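Local coordinates for protein bifunctional endomannanase/endoglucanase (Caldanaerobius polysaccharolyticus, PDB 3W0K) that probably hydrolyses internal linkages of mannan and cellulose-type polysaccharides, as a TIM-barrel glycoside hydrolase of family 5, at residues P42-R46 and H84-G88; N7-M11 and P22-L28; N51-F55 and I96-N100; S73-M79 and S126-L130; A202-Y206 and L217-Y221. All coordinates share one frame; numbering follows the deposited sequence.

Interaction 1: residues P42-R46 and H84-G88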
# COMPACT_ATOMS: atom_id res chain seq x y z
N PRO A 42 -2.86 5.81 -2.76
CA PRO A 42 -3.37 6.00 -1.40
C PRO A 42 -3.82 7.45 -1.24
O PRO A 42 -3.01 8.37 -1.41
CB PRO A 42 -2.16 5.68 -0.53
CG PRO A 42 -1.00 6.13 -1.38
CD PRO A 42 -1.39 5.64 -2.76
N VAL A 43 -5.09 7.67 -0.93
CA VAL A 43 -5.62 9.03 -0.82
C VAL A 43 -6.16 9.44 0.55
O VAL A 43 -6.49 8.60 1.38
CB VAL A 43 -6.70 9.31 -1.90
CG1 VAL A 43 -6.16 8.97 -3.29
CG2 VAL A 43 -7.98 8.53 -1.62
N ASP A 44 -6.23 10.75 0.75
CA ASP A 44 -6.72 11.38 1.98
C ASP A 44 -8.13 11.90 1.68
O ASP A 44 -8.30 12.78 0.84
CB ASP A 44 -5.78 12.54 2.33
CG ASP A 44 -6.08 13.19 3.68
OD1 ASP A 44 -7.22 13.14 4.16
OD2 ASP A 44 -5.14 13.78 4.25
N TYR A 45 -9.14 11.36 2.37
CA TYR A 45 -10.53 11.77 2.14
C TYR A 45 -10.80 13.25 2.39
O TYR A 45 -11.81 13.78 1.92
CB TYR A 45 -11.50 10.90 2.96
CG TYR A 45 -11.69 11.32 4.40
CD1 TYR A 45 -12.77 12.12 4.77
CD2 TYR A 45 -10.79 10.92 5.39
CE1 TYR A 45 -12.95 12.52 6.10
CE2 TYR A 45 -10.97 11.31 6.72
CZ TYR A 45 -12.05 12.11 7.06
OH TYR A 45 -12.24 12.50 8.37
N ARG A 46 -9.91 13.92 3.11
CA ARG A 46 -10.08 15.34 3.40
C ARG A 46 -9.94 16.21 2.16
O ARG A 46 -10.32 17.39 2.17
CB ARG A 46 -9.12 15.80 4.50
CG ARG A 46 -9.43 15.18 5.86
CD ARG A 46 -8.42 15.65 6.89
NE ARG A 46 -7.07 15.28 6.50
CZ ARG A 46 -5.97 15.74 7.08
NH1 ARG A 46 -6.05 16.60 8.08
NH2 ARG A 46 -4.78 15.33 6.65
N HIS A 84 -6.29 5.99 2.25
CA HIS A 84 -5.19 5.95 3.20
C HIS A 84 -5.65 6.56 4.51
O HIS A 84 -5.36 6.04 5.60
CB HIS A 84 -3.98 6.70 2.65
CG HIS A 84 -2.73 6.46 3.45
ND1 HIS A 84 -2.34 7.28 4.48
CD2 HIS A 84 -1.83 5.45 3.40
CE1 HIS A 84 -1.25 6.79 5.04
NE2 HIS A 84 -0.92 5.68 4.40
N ARG A 85 -6.26 7.74 4.41
CA ARG A 85 -6.87 8.39 5.56
C ARG A 85 -8.34 8.26 5.16
O ARG A 85 -8.76 8.77 4.11
CB ARG A 85 -6.49 9.86 5.72
CG ARG A 85 -7.26 10.52 6.88
CD ARG A 85 -6.76 11.92 7.22
NE ARG A 85 -5.42 11.90 7.81
CZ ARG A 85 -5.15 11.70 9.10
NH1 ARG A 85 -6.13 11.49 9.97
NH2 ARG A 85 -3.89 11.69 9.51
N ALA A 86 -9.06 7.46 5.93
CA ALA A 86 -10.47 7.20 5.70
C ALA A 86 -11.26 7.81 6.84
O ALA A 86 -10.69 8.21 7.85
CB ALA A 86 -10.71 5.69 5.66
N PRO A 87 -12.59 7.96 6.68
CA PRO A 87 -13.39 8.53 7.77
C PRO A 87 -13.14 7.76 9.06
O PRO A 87 -13.43 6.56 9.15
CB PRO A 87 -14.82 8.33 7.27
CG PRO A 87 -14.67 8.55 5.80
CD PRO A 87 -13.41 7.79 5.46
N GLY A 88 -12.55 8.45 10.04
CA GLY A 88 -12.28 7.82 11.32
C GLY A 88 -10.99 7.03 11.46
O GLY A 88 -10.81 6.35 12.47
O HOH W 1 -3.50 12.11 5.66
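Val43 O receives two amides from the facing segment, His84 N at 2.8 Å and Arg85 N at 3.2 Å, and Tyr45 N binds Arg85 O in return. These bonds frame the parallel bridge of Asp44 with Arg85, at the end of barrel strand 38-44 and just past strand 78-83.

The charged layer centres on Asp44. Arg46 grips its carboxylate side-on, NH2 to OD2 at 2.9 Å and NE to OD1, both on syn lone pairs, while Arg46 N meets OD1 in an Asx turn. Arg85 lies alongside, its NE 4.0 Å from Asp44 OD2 and linked to it through one water; its NH1 pairs with Glu97. With an alanine in place of Asp44, Arg46 would probably lose the mate that fixes its guanidinium and stand unbalanced beside Arg85.

The aromatic layer is the Tyr45 ring. Pro87 CA lies over one face, 4.1 Å from the ring centroid, Arg46 CG over the other, and Arg85 O at the edge; the OH bonds Glu97.

His84 NE2 hydrogen-bonds a Tris molecule, probably from the crystallisation liquor, though such molecules often mark pockets. Two arginines around one buried carboxylate would be expected to keep Asp44 ionised.

Interaction 2: residues N7-M11 and P22-L28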
# COMPACT_ATOMS: atom_id res chain seq x y z
N ASN A 7 3.59 2.84 -5.68
CA ASN A 7 2.56 3.66 -5.06
C ASN A 7 2.93 5.09 -5.47
O ASN A 7 4.11 5.42 -5.62
CB ASN A 7 2.63 3.59 -3.54
CG ASN A 7 2.04 2.33 -2.96
OD1 ASN A 7 0.95 2.35 -2.40
ND2 ASN A 7 2.79 1.23 -3.03
N PHE A 8 1.91 5.92 -5.69
CA PHE A 8 2.12 7.32 -6.03
C PHE A 8 1.33 8.15 -5.03
O PHE A 8 0.19 7.81 -4.70
CB PHE A 8 1.71 7.62 -7.47
CG PHE A 8 2.75 7.22 -8.49
CD1 PHE A 8 3.87 8.00 -8.70
CD2 PHE A 8 2.60 6.03 -9.21
CE1 PHE A 8 4.84 7.62 -9.62
CE2 PHE A 8 3.57 5.64 -10.13
CZ PHE A 8 4.69 6.44 -10.34
N GLN A 9 1.96 9.21 -4.55
CA GLN A 9 1.38 10.07 -3.52
C GLN A 9 0.72 11.37 -4.02
O GLN A 9 0.67 12.36 -3.29
CB GLN A 9 2.47 10.37 -2.49
CG GLN A 9 2.93 9.15 -1.65
CD GLN A 9 3.74 8.11 -2.43
OE1 GLN A 9 3.54 6.90 -2.25
NE2 GLN A 9 4.67 8.57 -3.25
N TRP A 10 0.13 11.31 -5.21
CA TRP A 10 -0.51 12.47 -5.83
C TRP A 10 -1.65 13.11 -5.02
O TRP A 10 -1.86 14.32 -5.11
CB TRP A 10 -1.02 12.11 -7.22
CG TRP A 10 0.03 11.50 -8.11
CD1 TRP A 10 1.37 11.75 -8.10
CD2 TRP A 10 -0.18 10.53 -9.14
NE1 TRP A 10 2.01 11.00 -9.06
CE2 TRP A 10 1.07 10.24 -9.71
CE3 TRP A 10 -1.32 9.88 -9.64
CZ2 TRP A 10 1.23 9.33 -10.76
CZ3 TRP A 10 -1.17 8.97 -10.68
CH2 TRP A 10 0.10 8.70 -11.23
N MET A 11 -2.36 12.31 -4.23
CA MET A 11 -3.47 12.80 -3.41
C MET A 11 -3.36 12.13 -2.04
O MET A 11 -4.36 11.83 -1.38
CB MET A 11 -4.81 12.46 -4.08
CG MET A 11 -6.01 13.18 -3.49
SD MET A 11 -7.61 12.65 -4.18
CE MET A 11 -7.37 13.05 -5.84
N PRO A 22 -1.57 16.47 -10.48
CA PRO A 22 -2.02 15.85 -11.73
C PRO A 22 -1.23 14.54 -11.82
O PRO A 22 -0.21 14.39 -11.14
CB PRO A 22 -1.54 16.83 -12.79
CG PRO A 22 -1.47 18.14 -12.07
CD PRO A 22 -0.87 17.73 -10.75
N PRO A 23 -1.70 13.57 -12.61
CA PRO A 23 -0.93 12.33 -12.71
C PRO A 23 0.44 12.59 -13.32
O PRO A 23 0.59 13.45 -14.20
CB PRO A 23 -1.80 11.46 -13.61
CG PRO A 23 -2.52 12.46 -14.47
CD PRO A 23 -2.89 13.52 -13.47
N ASP A 24 1.45 11.90 -12.80
CA ASP A 24 2.82 12.04 -13.30
C ASP A 24 2.94 11.17 -14.55
O ASP A 24 3.36 10.02 -14.48
CB ASP A 24 3.80 11.57 -12.22
CG ASP A 24 5.24 11.91 -12.54
OD1 ASP A 24 5.59 12.08 -13.73
OD2 ASP A 24 6.04 11.97 -11.59
N LYS A 25 2.56 11.74 -15.69
CA LYS A 25 2.60 11.02 -16.96
C LYS A 25 3.98 10.50 -17.34
O LYS A 25 4.10 9.40 -17.87
CB LYS A 25 1.98 11.87 -18.07
CG LYS A 25 0.48 12.09 -17.88
CD LYS A 25 -0.17 12.80 -19.05
CE LYS A 25 0.16 14.28 -19.08
NZ LYS A 25 -0.61 14.98 -20.14
N LYS A 26 5.02 11.27 -17.04
CA LYS A 26 6.39 10.84 -17.35
C LYS A 26 6.76 9.60 -16.53
O LYS A 26 7.39 8.68 -17.04
CB LYS A 26 7.39 11.97 -17.12
CG LYS A 26 7.28 13.10 -18.14
CD LYS A 26 8.31 14.20 -17.87
CE LYS A 26 8.22 15.32 -18.89
NZ LYS A 26 6.94 16.08 -18.81
N ALA A 27 6.35 9.57 -15.26
CA ALA A 27 6.62 8.42 -14.41
C ALA A 27 5.83 7.21 -14.91
O ALA A 27 6.36 6.10 -14.97
CB ALA A 27 6.25 8.72 -12.95
N LEU A 28 4.58 7.43 -15.29
CA LEU A 28 3.74 6.35 -15.79
C LEU A 28 4.33 5.77 -17.08
O LEU A 28 4.27 4.56 -17.30
CB LEU A 28 2.30 6.83 -16.02
CG LEU A 28 1.52 7.22 -14.76
CD1 LEU A 28 0.13 7.69 -15.14
CD2 LEU A 28 1.44 6.04 -13.80
O HOH W 2 4.95 11.32 -9.07
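The indole of Trp10 is enclosed on both faces. Over one lies the turn that starts helix 25-33, the first helix of the TIM barrel: Pro23 CA stands 3.8 Å from the centroid of the six-membered ring and only 6° off its normal, a CH-pi contact, with Asp24 N, nearest Trp10 CZ2, and Pro22 O, nearest Trp10 CG, over the same face. The opposite face takes Phe8 CB. At the edge, Leu28 CD2 approaches Trp10 CH2 to 3.9 Å, and a water lies in the ring plane. The side chains of Trp10 and Pro23 cross at about a right angle, with Pro23 CB 3.9 Å from Trp10 CZ3.

Phe8 carries the contact onward to the helix, where Ala27 CB sits 3.8 Å from its CE1. Trp10 CG lies anti to the carbonyl carbon (chi1 -53°), which turns the indole toward the helix start. Trp10 CZ2 also lies over one face of the Phe8 ring. Behind them, Phe8 packs on Val39 and Trp10 on Ile41, both in strand 38-44.

Asp24 is the N-cap of the helix. Its OD1 accepts from Ala27 N at 3.0 Å, met from well above the carboxylate plane, while OD2 forms a salt bridge with Lys294. That same OD2 receives a bond of 2.8 Å from the edge water, which in turn accepts from Trp10 NE1 at 3.0 Å.

Interaction 3: residues N51-F55 and I96-N100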
# COMPACT_ATOMS: atom_id res chain seq x y z
N ASN A 51 -14.42 19.23 7.31
CA ASN A 51 -14.82 19.08 8.71
C ASN A 51 -15.67 17.84 9.04
O ASN A 51 -16.71 17.94 9.70
CB ASN A 51 -15.52 20.35 9.19
CG ASN A 51 -15.62 20.44 10.70
OD1 ASN A 51 -14.71 20.01 11.42
ND2 ASN A 51 -16.72 20.98 11.19
N PHE A 52 -15.22 16.68 8.56
CA PHE A 52 -15.89 15.40 8.81
C PHE A 52 -17.32 15.28 8.29
O PHE A 52 -18.07 14.42 8.73
CB PHE A 52 -15.83 15.08 10.31
CG PHE A 52 -14.49 15.34 10.93
CD1 PHE A 52 -13.41 14.51 10.65
CD2 PHE A 52 -14.29 16.45 11.75
CE1 PHE A 52 -12.14 14.79 11.16
CE2 PHE A 52 -13.03 16.73 12.27
CZ PHE A 52 -11.95 15.90 11.97
N ASP A 53 -17.66 16.13 7.32
CA ASP A 53 -18.99 16.14 6.70
C ASP A 53 -18.96 15.09 5.59
O ASP A 53 -19.02 15.41 4.40
CB ASP A 53 -19.24 17.54 6.13
CG ASP A 53 -20.69 17.78 5.72
OD1 ASP A 53 -21.54 16.87 5.83
OD2 ASP A 53 -20.96 18.91 5.27
N TYR A 54 -18.86 13.82 5.99
CA TYR A 54 -18.75 12.68 5.07
C TYR A 54 -19.79 12.60 3.97
O TYR A 54 -19.48 12.22 2.85
CB TYR A 54 -18.78 11.36 5.84
CG TYR A 54 -17.92 11.31 7.09
CD1 TYR A 54 -16.57 11.65 7.06
CD2 TYR A 54 -18.48 10.92 8.31
CE1 TYR A 54 -15.79 11.60 8.22
CE2 TYR A 54 -17.72 10.87 9.47
CZ TYR A 54 -16.37 11.22 9.42
OH TYR A 54 -15.62 11.17 10.57
N PHE A 55 -21.02 12.96 4.30
CA PHE A 55 -22.11 12.88 3.34
C PHE A 55 -22.26 14.05 2.37
O PHE A 55 -23.19 14.07 1.56
CB PHE A 55 -23.41 12.55 4.05
CG PHE A 55 -23.40 11.20 4.70
CD1 PHE A 55 -23.81 10.08 4.00
CD2 PHE A 55 -22.90 11.05 5.99
CE1 PHE A 55 -23.72 8.81 4.57
CE2 PHE A 55 -22.81 9.78 6.57
CZ PHE A 55 -23.22 8.66 5.86
N ILE A 96 -5.83 13.05 14.66
CA ILE A 96 -6.38 14.16 13.88
C ILE A 96 -7.85 13.88 13.52
O ILE A 96 -8.62 14.80 13.25
CB ILE A 96 -5.54 14.39 12.59
CG1 ILE A 96 -4.19 15.01 12.96
CG2 ILE A 96 -6.28 15.26 11.58
CD1 ILE A 96 -3.28 15.26 11.77
N GLU A 97 -8.23 12.61 13.51
CA GLU A 97 -9.61 12.24 13.20
C GLU A 97 -10.52 12.57 14.37
O GLU A 97 -10.09 12.56 15.53
CB GLU A 97 -9.73 10.74 12.90
CG GLU A 97 -9.09 10.31 11.59
CD GLU A 97 -9.70 11.02 10.39
OE1 GLU A 97 -10.94 11.02 10.25
OE2 GLU A 97 -8.94 11.60 9.60
N ARG A 98 -11.78 12.87 14.06
CA ARG A 98 -12.77 13.17 15.10
C ARG A 98 -13.32 11.84 15.62
O ARG A 98 -13.43 11.62 16.83
CB ARG A 98 -13.92 13.99 14.51
CG ARG A 98 -15.01 14.34 15.51
CD ARG A 98 -16.26 14.89 14.83
NE ARG A 98 -16.95 13.86 14.06
CZ ARG A 98 -17.97 14.09 13.23
NH1 ARG A 98 -18.43 15.32 13.05
NH2 ARG A 98 -18.53 13.07 12.60
N ASP A 99 -13.63 10.95 14.69
CA ASP A 99 -14.22 9.65 14.99
C ASP A 99 -13.23 8.49 14.93
O ASP A 99 -12.09 8.65 14.50
CB ASP A 99 -15.34 9.34 13.99
CG ASP A 99 -16.35 10.46 13.89
OD1 ASP A 99 -16.59 11.15 14.91
OD2 ASP A 99 -16.93 10.64 12.80
N ASN A 100 -13.71 7.32 15.36
CA ASN A 100 -12.94 6.09 15.34
C ASN A 100 -13.70 5.10 14.46
O ASN A 100 -14.73 4.55 14.86
CB ASN A 100 -12.78 5.50 16.74
CG ASN A 100 -12.12 4.13 16.72
OD1 ASN A 100 -11.56 3.71 15.71
ND2 ASN A 100 -12.21 3.41 17.83
O HOH W 3 -13.15 11.35 11.84
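Phe52 lies flat under the side chain of Arg98: Arg98 CB stands over the middle of the ring, 3.5 Å from its centroid and 6° off the normal, a CH-pi contact. The contact joins two loops of the TIM barrel, the one after strand 38-44 and the one after strand 78-83. The two side chains slide past each other in opposite directions. Arg98 leaves with CG opposite its backbone N (chi1 180°) and then bends at chi3, which brings the guanidinium face over Phe52 CB, 3.8 Å from Arg98 CZ. At the far rim of the ring, Ile96 O and Glu97 OE1 lie near its plane, the latter also accepting a hydrogen bond from Tyr45 OH.

Beside this stack is a polar cluster. Tyr54 OH donates to Asp99 OD2 at 2.6 Å, coming from above the carboxylate plane. OD2 also accepts Arg98 NH2 at 2.9 Å, on its syn lone pair, while Arg98 NE binds OD1, completing a side-on salt bridge. OD1 has a further charged partner in Arg106 of helix 105-121. The Asp99 carboxylate thus couples Tyr54 in one loop to Arg98 in the other. A leucine in its place is likely to leave the Tyr54 hydroxyl without its acceptor and the Arg98 guanidinium freer to turn off Phe52.

Within its own segment, Phe52 O sits over the centre of the Tyr54 ring. One water closes the cluster, accepting from Asp99 N and donating to Tyr54 OH at 2.8 Å and to Glu97 OE1 at 2.7 Å.

Interaction 4: residues S73-M79 and S126-L130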
# COMPACT_ATOMS: atom_id res chain seq x y z
N SER A 73 -4.90 3.50 -17.34
CA SER A 73 -5.51 2.60 -18.32
C SER A 73 -4.93 2.75 -19.72
O SER A 73 -4.72 1.76 -20.42
CB SER A 73 -7.03 2.80 -18.36
OG SER A 73 -7.64 2.30 -17.18
N ALA A 74 -4.64 3.99 -20.11
CA ALA A 74 -4.08 4.26 -21.44
C ALA A 74 -2.72 3.58 -21.63
O ALA A 74 -2.35 3.23 -22.76
CB ALA A 74 -3.95 5.76 -21.65
N ARG A 75 -2.01 3.36 -20.53
CA ARG A 75 -0.69 2.74 -20.55
C ARG A 75 -0.69 1.29 -20.06
O ARG A 75 0.36 0.75 -19.68
CB ARG A 75 0.28 3.58 -19.72
CG ARG A 75 0.48 4.98 -20.25
CD ARG A 75 1.14 5.87 -19.21
NE ARG A 75 1.41 7.20 -19.76
CZ ARG A 75 0.50 8.15 -19.95
NH1 ARG A 75 -0.77 7.93 -19.63
NH2 ARG A 75 0.85 9.30 -20.50
N ASN A 76 -1.86 0.66 -20.07
CA ASN A 76 -2.02 -0.73 -19.63
C ASN A 76 -1.52 -0.95 -18.20
O ASN A 76 -0.87 -1.95 -17.90
CB ASN A 76 -1.32 -1.69 -20.60
CG ASN A 76 -2.07 -1.84 -21.91
OD1 ASN A 76 -3.26 -1.58 -21.99
ND2 ASN A 76 -1.36 -2.30 -22.94
N ILE A 77 -1.83 0.01 -17.34
CA ILE A 77 -1.45 -0.06 -15.94
C ILE A 77 -2.72 -0.14 -15.11
O ILE A 77 -3.65 0.64 -15.31
CB ILE A 77 -0.66 1.20 -15.52
CG1 ILE A 77 0.70 1.22 -16.21
CG2 ILE A 77 -0.49 1.25 -14.00
CD1 ILE A 77 1.48 2.50 -16.01
N HIS A 78 -2.79 -1.14 -14.23
CA HIS A 78 -3.93 -1.33 -13.33
C HIS A 78 -3.82 -0.32 -12.20
O HIS A 78 -2.73 -0.11 -11.65
CB HIS A 78 -3.89 -2.75 -12.73
CG HIS A 78 -4.91 -2.97 -11.65
ND1 HIS A 78 -6.14 -3.55 -11.89
CD2 HIS A 78 -4.88 -2.67 -10.33
CE1 HIS A 78 -6.82 -3.59 -10.76
NE2 HIS A 78 -6.08 -3.07 -9.80
N MET A 79 -4.93 0.33 -11.87
CA MET A 79 -4.94 1.31 -10.79
C MET A 79 -5.69 0.78 -9.57
O MET A 79 -6.83 0.33 -9.68
CB MET A 79 -5.58 2.62 -11.24
CG MET A 79 -5.49 3.72 -10.17
SD MET A 79 -6.20 5.29 -10.69
CE MET A 79 -7.65 5.37 -9.63
N SER A 126 -13.61 -2.36 -15.95
CA SER A 126 -13.10 -3.69 -15.67
C SER A 126 -12.10 -3.74 -14.52
O SER A 126 -11.31 -2.81 -14.34
CB SER A 126 -12.44 -4.28 -16.92
OG SER A 126 -11.86 -5.54 -16.64
N SER A 127 -12.13 -4.83 -13.77
CA SER A 127 -11.20 -5.01 -12.66
C SER A 127 -9.79 -5.21 -13.18
O SER A 127 -8.82 -5.18 -12.41
CB SER A 127 -11.63 -6.18 -11.77
OG SER A 127 -12.78 -5.81 -11.03
N LYS A 128 -9.66 -5.42 -14.48
CA LYS A 128 -8.35 -5.57 -15.10
C LYS A 128 -7.64 -4.22 -14.93
O LYS A 128 -6.43 -4.17 -14.72
CB LYS A 128 -8.51 -5.89 -16.59
CG LYS A 128 -7.22 -5.98 -17.37
CD LYS A 128 -7.48 -6.47 -18.78
CE LYS A 128 -6.21 -6.50 -19.61
NZ LYS A 128 -6.45 -7.13 -20.94
N PHE A 129 -8.43 -3.15 -14.92
CA PHE A 129 -7.90 -1.79 -14.80
C PHE A 129 -8.13 -1.07 -13.47
O PHE A 129 -7.45 -0.07 -13.20
CB PHE A 129 -8.45 -0.93 -15.93
CG PHE A 129 -7.96 -1.32 -17.29
CD1 PHE A 129 -6.73 -0.89 -17.75
CD2 PHE A 129 -8.73 -2.15 -18.12
CE1 PHE A 129 -6.25 -1.26 -19.00
CE2 PHE A 129 -8.26 -2.52 -19.38
CZ PHE A 129 -7.02 -2.08 -19.82
N LEU A 130 -9.05 -1.55 -12.65
CA LEU A 130 -9.34 -0.87 -11.39
C LEU A 130 -9.77 -1.76 -10.24
O LEU A 130 -10.63 -2.63 -10.39
CB LEU A 130 -10.43 0.19 -11.63
CG LEU A 130 -10.98 0.98 -10.44
CD1 LEU A 130 -9.91 1.90 -9.86
CD2 LEU A 130 -12.18 1.79 -10.89
O HOH W 4 -6.16 1.75 -14.99
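Phe129 O is held by two donors: Met79 N at 2.9 Å, nearly straight at 174°, and a water at the same distance. This water also donates to Ile77 O and accepts from Ser73 OG at 2.7 Å, and so links the last turn of helix 62-74, the turn after it and the facing segment. Ser73 has a second role, since its OG lies 3.4 Å from Phe129 CD1, in an approach oblique to the ring. Asn76 OD1 and Ile77 O lie near the plane of that ring, at the same CD1-CE1 edge.

His78 supplies the other direct bond. Its ND1 donates to Lys128 O at 2.9 Å; the oxygen lies in the imidazole plane, yet the donor stands 69° out of the carbonyl plane, away from a lone pair. The ring is turned there by a chi1 of 171°, which lays it against the backbone of the facing segment, with Ser127 O at its edge and Phe129 O over one face. NE2 is bonded to Ser131 OG, so both ring nitrogens have partners and the rotation of the imidazole is fixed.

Met79 and Leu130 run side by side, with Met79 CE 4.1 Å from Leu130 CD1, and in the backbone Leu130 CA makes a CA-H...O contact of 3.3 Å with Met79 O. Asn76, with positive phi, is the C-prime residue of a Schellman motif that ends the helix. The Met79-Leu130 bridge then begins the parallel pairing of strands 78-83 and 130-133, neighbours in the closed eight-stranded sheet of a TIM barrel.

Interaction 5: residues A202-Y206 and L217-Y221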
# COMPACT_ATOMS: atom_id res chain seq x y z
N ALA A 202 13.48 -2.28 11.79
CA ALA A 202 14.75 -1.74 12.26
C ALA A 202 15.69 -1.41 11.10
O ALA A 202 16.60 -0.59 11.23
CB ALA A 202 15.42 -2.73 13.20
N LEU A 203 15.45 -2.06 9.96
CA LEU A 203 16.26 -1.84 8.77
C LEU A 203 15.57 -0.90 7.80
O LEU A 203 16.12 0.13 7.42
CB LEU A 203 16.57 -3.19 8.09
CG LEU A 203 17.49 -3.24 6.87
CD1 LEU A 203 18.10 -4.62 6.76
CD2 LEU A 203 16.74 -2.89 5.59
N THR A 204 14.33 -1.23 7.43
CA THR A 204 13.57 -0.44 6.47
C THR A 204 13.16 0.96 6.91
O THR A 204 13.05 1.86 6.10
CB THR A 204 12.30 -1.17 6.01
OG1 THR A 204 11.38 -1.25 7.10
CG2 THR A 204 12.64 -2.58 5.53
N HIS A 205 12.88 1.12 8.20
CA HIS A 205 12.47 2.42 8.73
C HIS A 205 13.48 3.02 9.70
O HIS A 205 13.12 3.80 10.58
CB HIS A 205 11.09 2.32 9.38
CG HIS A 205 9.96 2.27 8.40
ND1 HIS A 205 9.79 1.24 7.50
CD2 HIS A 205 8.93 3.13 8.18
CE1 HIS A 205 8.71 1.46 6.77
NE2 HIS A 205 8.17 2.60 7.16
N TYR A 206 14.75 2.67 9.51
CA TYR A 206 15.83 3.20 10.34
C TYR A 206 15.86 4.72 10.20
O TYR A 206 15.92 5.26 9.09
CB TYR A 206 17.17 2.60 9.91
CG TYR A 206 18.38 3.19 10.58
CD1 TYR A 206 18.58 3.06 11.96
CD2 TYR A 206 19.35 3.87 9.84
CE1 TYR A 206 19.72 3.59 12.58
CE2 TYR A 206 20.49 4.39 10.45
CZ TYR A 206 20.67 4.25 11.81
OH TYR A 206 21.80 4.76 12.41
N LEU A 217 17.85 2.62 17.93
CA LEU A 217 18.28 1.52 17.07
C LEU A 217 19.70 1.70 16.57
O LEU A 217 20.13 2.81 16.27
CB LEU A 217 17.33 1.35 15.88
CG LEU A 217 15.92 0.83 16.15
CD1 LEU A 217 15.16 0.78 14.85
CD2 LEU A 217 15.98 -0.54 16.80
N PRO A 218 20.47 0.59 16.49
CA PRO A 218 21.85 0.63 16.01
C PRO A 218 21.86 0.72 14.49
O PRO A 218 20.84 0.47 13.84
CB PRO A 218 22.41 -0.71 16.49
CG PRO A 218 21.22 -1.61 16.36
CD PRO A 218 20.11 -0.77 16.94
N GLU A 219 23.01 1.08 13.91
CA GLU A 219 23.12 1.18 12.46
C GLU A 219 22.81 -0.20 11.88
O GLU A 219 23.43 -1.20 12.26
CB GLU A 219 24.53 1.62 12.06
CG GLU A 219 24.68 1.94 10.57
CD GLU A 219 26.05 2.50 10.22
OE1 GLU A 219 26.57 3.34 10.99
OE2 GLU A 219 26.60 2.11 9.17
N PRO A 220 21.81 -0.28 10.98
CA PRO A 220 21.41 -1.55 10.37
C PRO A 220 22.51 -2.30 9.64
O PRO A 220 23.33 -1.72 8.93
CB PRO A 220 20.31 -1.13 9.40
CG PRO A 220 19.75 0.09 10.02
CD PRO A 220 20.99 0.82 10.47
N TYR A 221 22.51 -3.61 9.85
CA TYR A 221 23.44 -4.53 9.21
C TYR A 221 22.55 -5.71 8.81
O TYR A 221 21.50 -5.93 9.43
CB TYR A 221 24.56 -4.96 10.16
CG TYR A 221 24.08 -5.51 11.48
CD1 TYR A 221 23.89 -6.88 11.66
CD2 TYR A 221 23.81 -4.66 12.55
CE1 TYR A 221 23.43 -7.39 12.87
CE2 TYR A 221 23.34 -5.15 13.76
CZ TYR A 221 23.16 -6.52 13.92
OH TYR A 221 22.68 -7.01 15.10
O HOH W 5 18.79 -1.37 13.39
O HOH W 6 22.25 4.52 15.33
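This is an apolar contact, without any direct hydrogen bond between its segments, in the long excursion of the chain after barrel strand 192-197; it sets the short helix 201-204 and the residues after it against the loop 217-221. Its centre is Tyr206 on Pro220. Pro220 CD stands over the middle of the phenol ring, 3.3 Å from the centroid and 5° off the normal, which makes a close CH-pi contact. Pro220 CG is 3.4 Å from Tyr206 CG, and the two side chains cross at about a right angle. With chi1 at 173°, Tyr206 extends away from its backbone N and reaches along residues 218-220, bringing its OH to 3.8 Å from Glu219 CA.

On the helix side, Leu217 CD1 meets Ala202, 3.6 Å from its CA, and Pro220 CG comes as near as 3.4 Å to Ala202 O. Leu203 CG touches Pro220 CB more loosely.

Two waters supply the polar links. One donates to both Ala202 O and Pro218 O, the latter at 2.8 Å. The other lies at the Tyr206 ring edge, bonded to its OH and donating to Leu217 O at 2.9 Å.

Ala202 and Leu217 both also rest on Trp227 of the small strand 225-227. Leu203 packs on Leu225 of the same strand and, in addition, on Val269 and Trp273 of helix 267-284.

From the N terminus, interaction 2 closes first, folding the loop after strand 4-7 back onto the start of helix 25-33, before interaction 1 opens. The two meet where Asp44 N lies 3.0 Å from Met11 O. Interactions 1, 3 and 4 cross, their segments alternating along the chain. Interactions 1 and 3 touch, tying the loops that follow strands 38-44 and 78-83 through Glu97, which takes Tyr45 OH and Arg85 NH1. Interaction 4 joins strand 78-83 to the next strand, 130-133, and meets interaction 2 where Leu28 packs on Arg75. Interaction 5 comes last, a local closure of the excursion after strand 192-197, its centre about 36 Å from that of interaction 4.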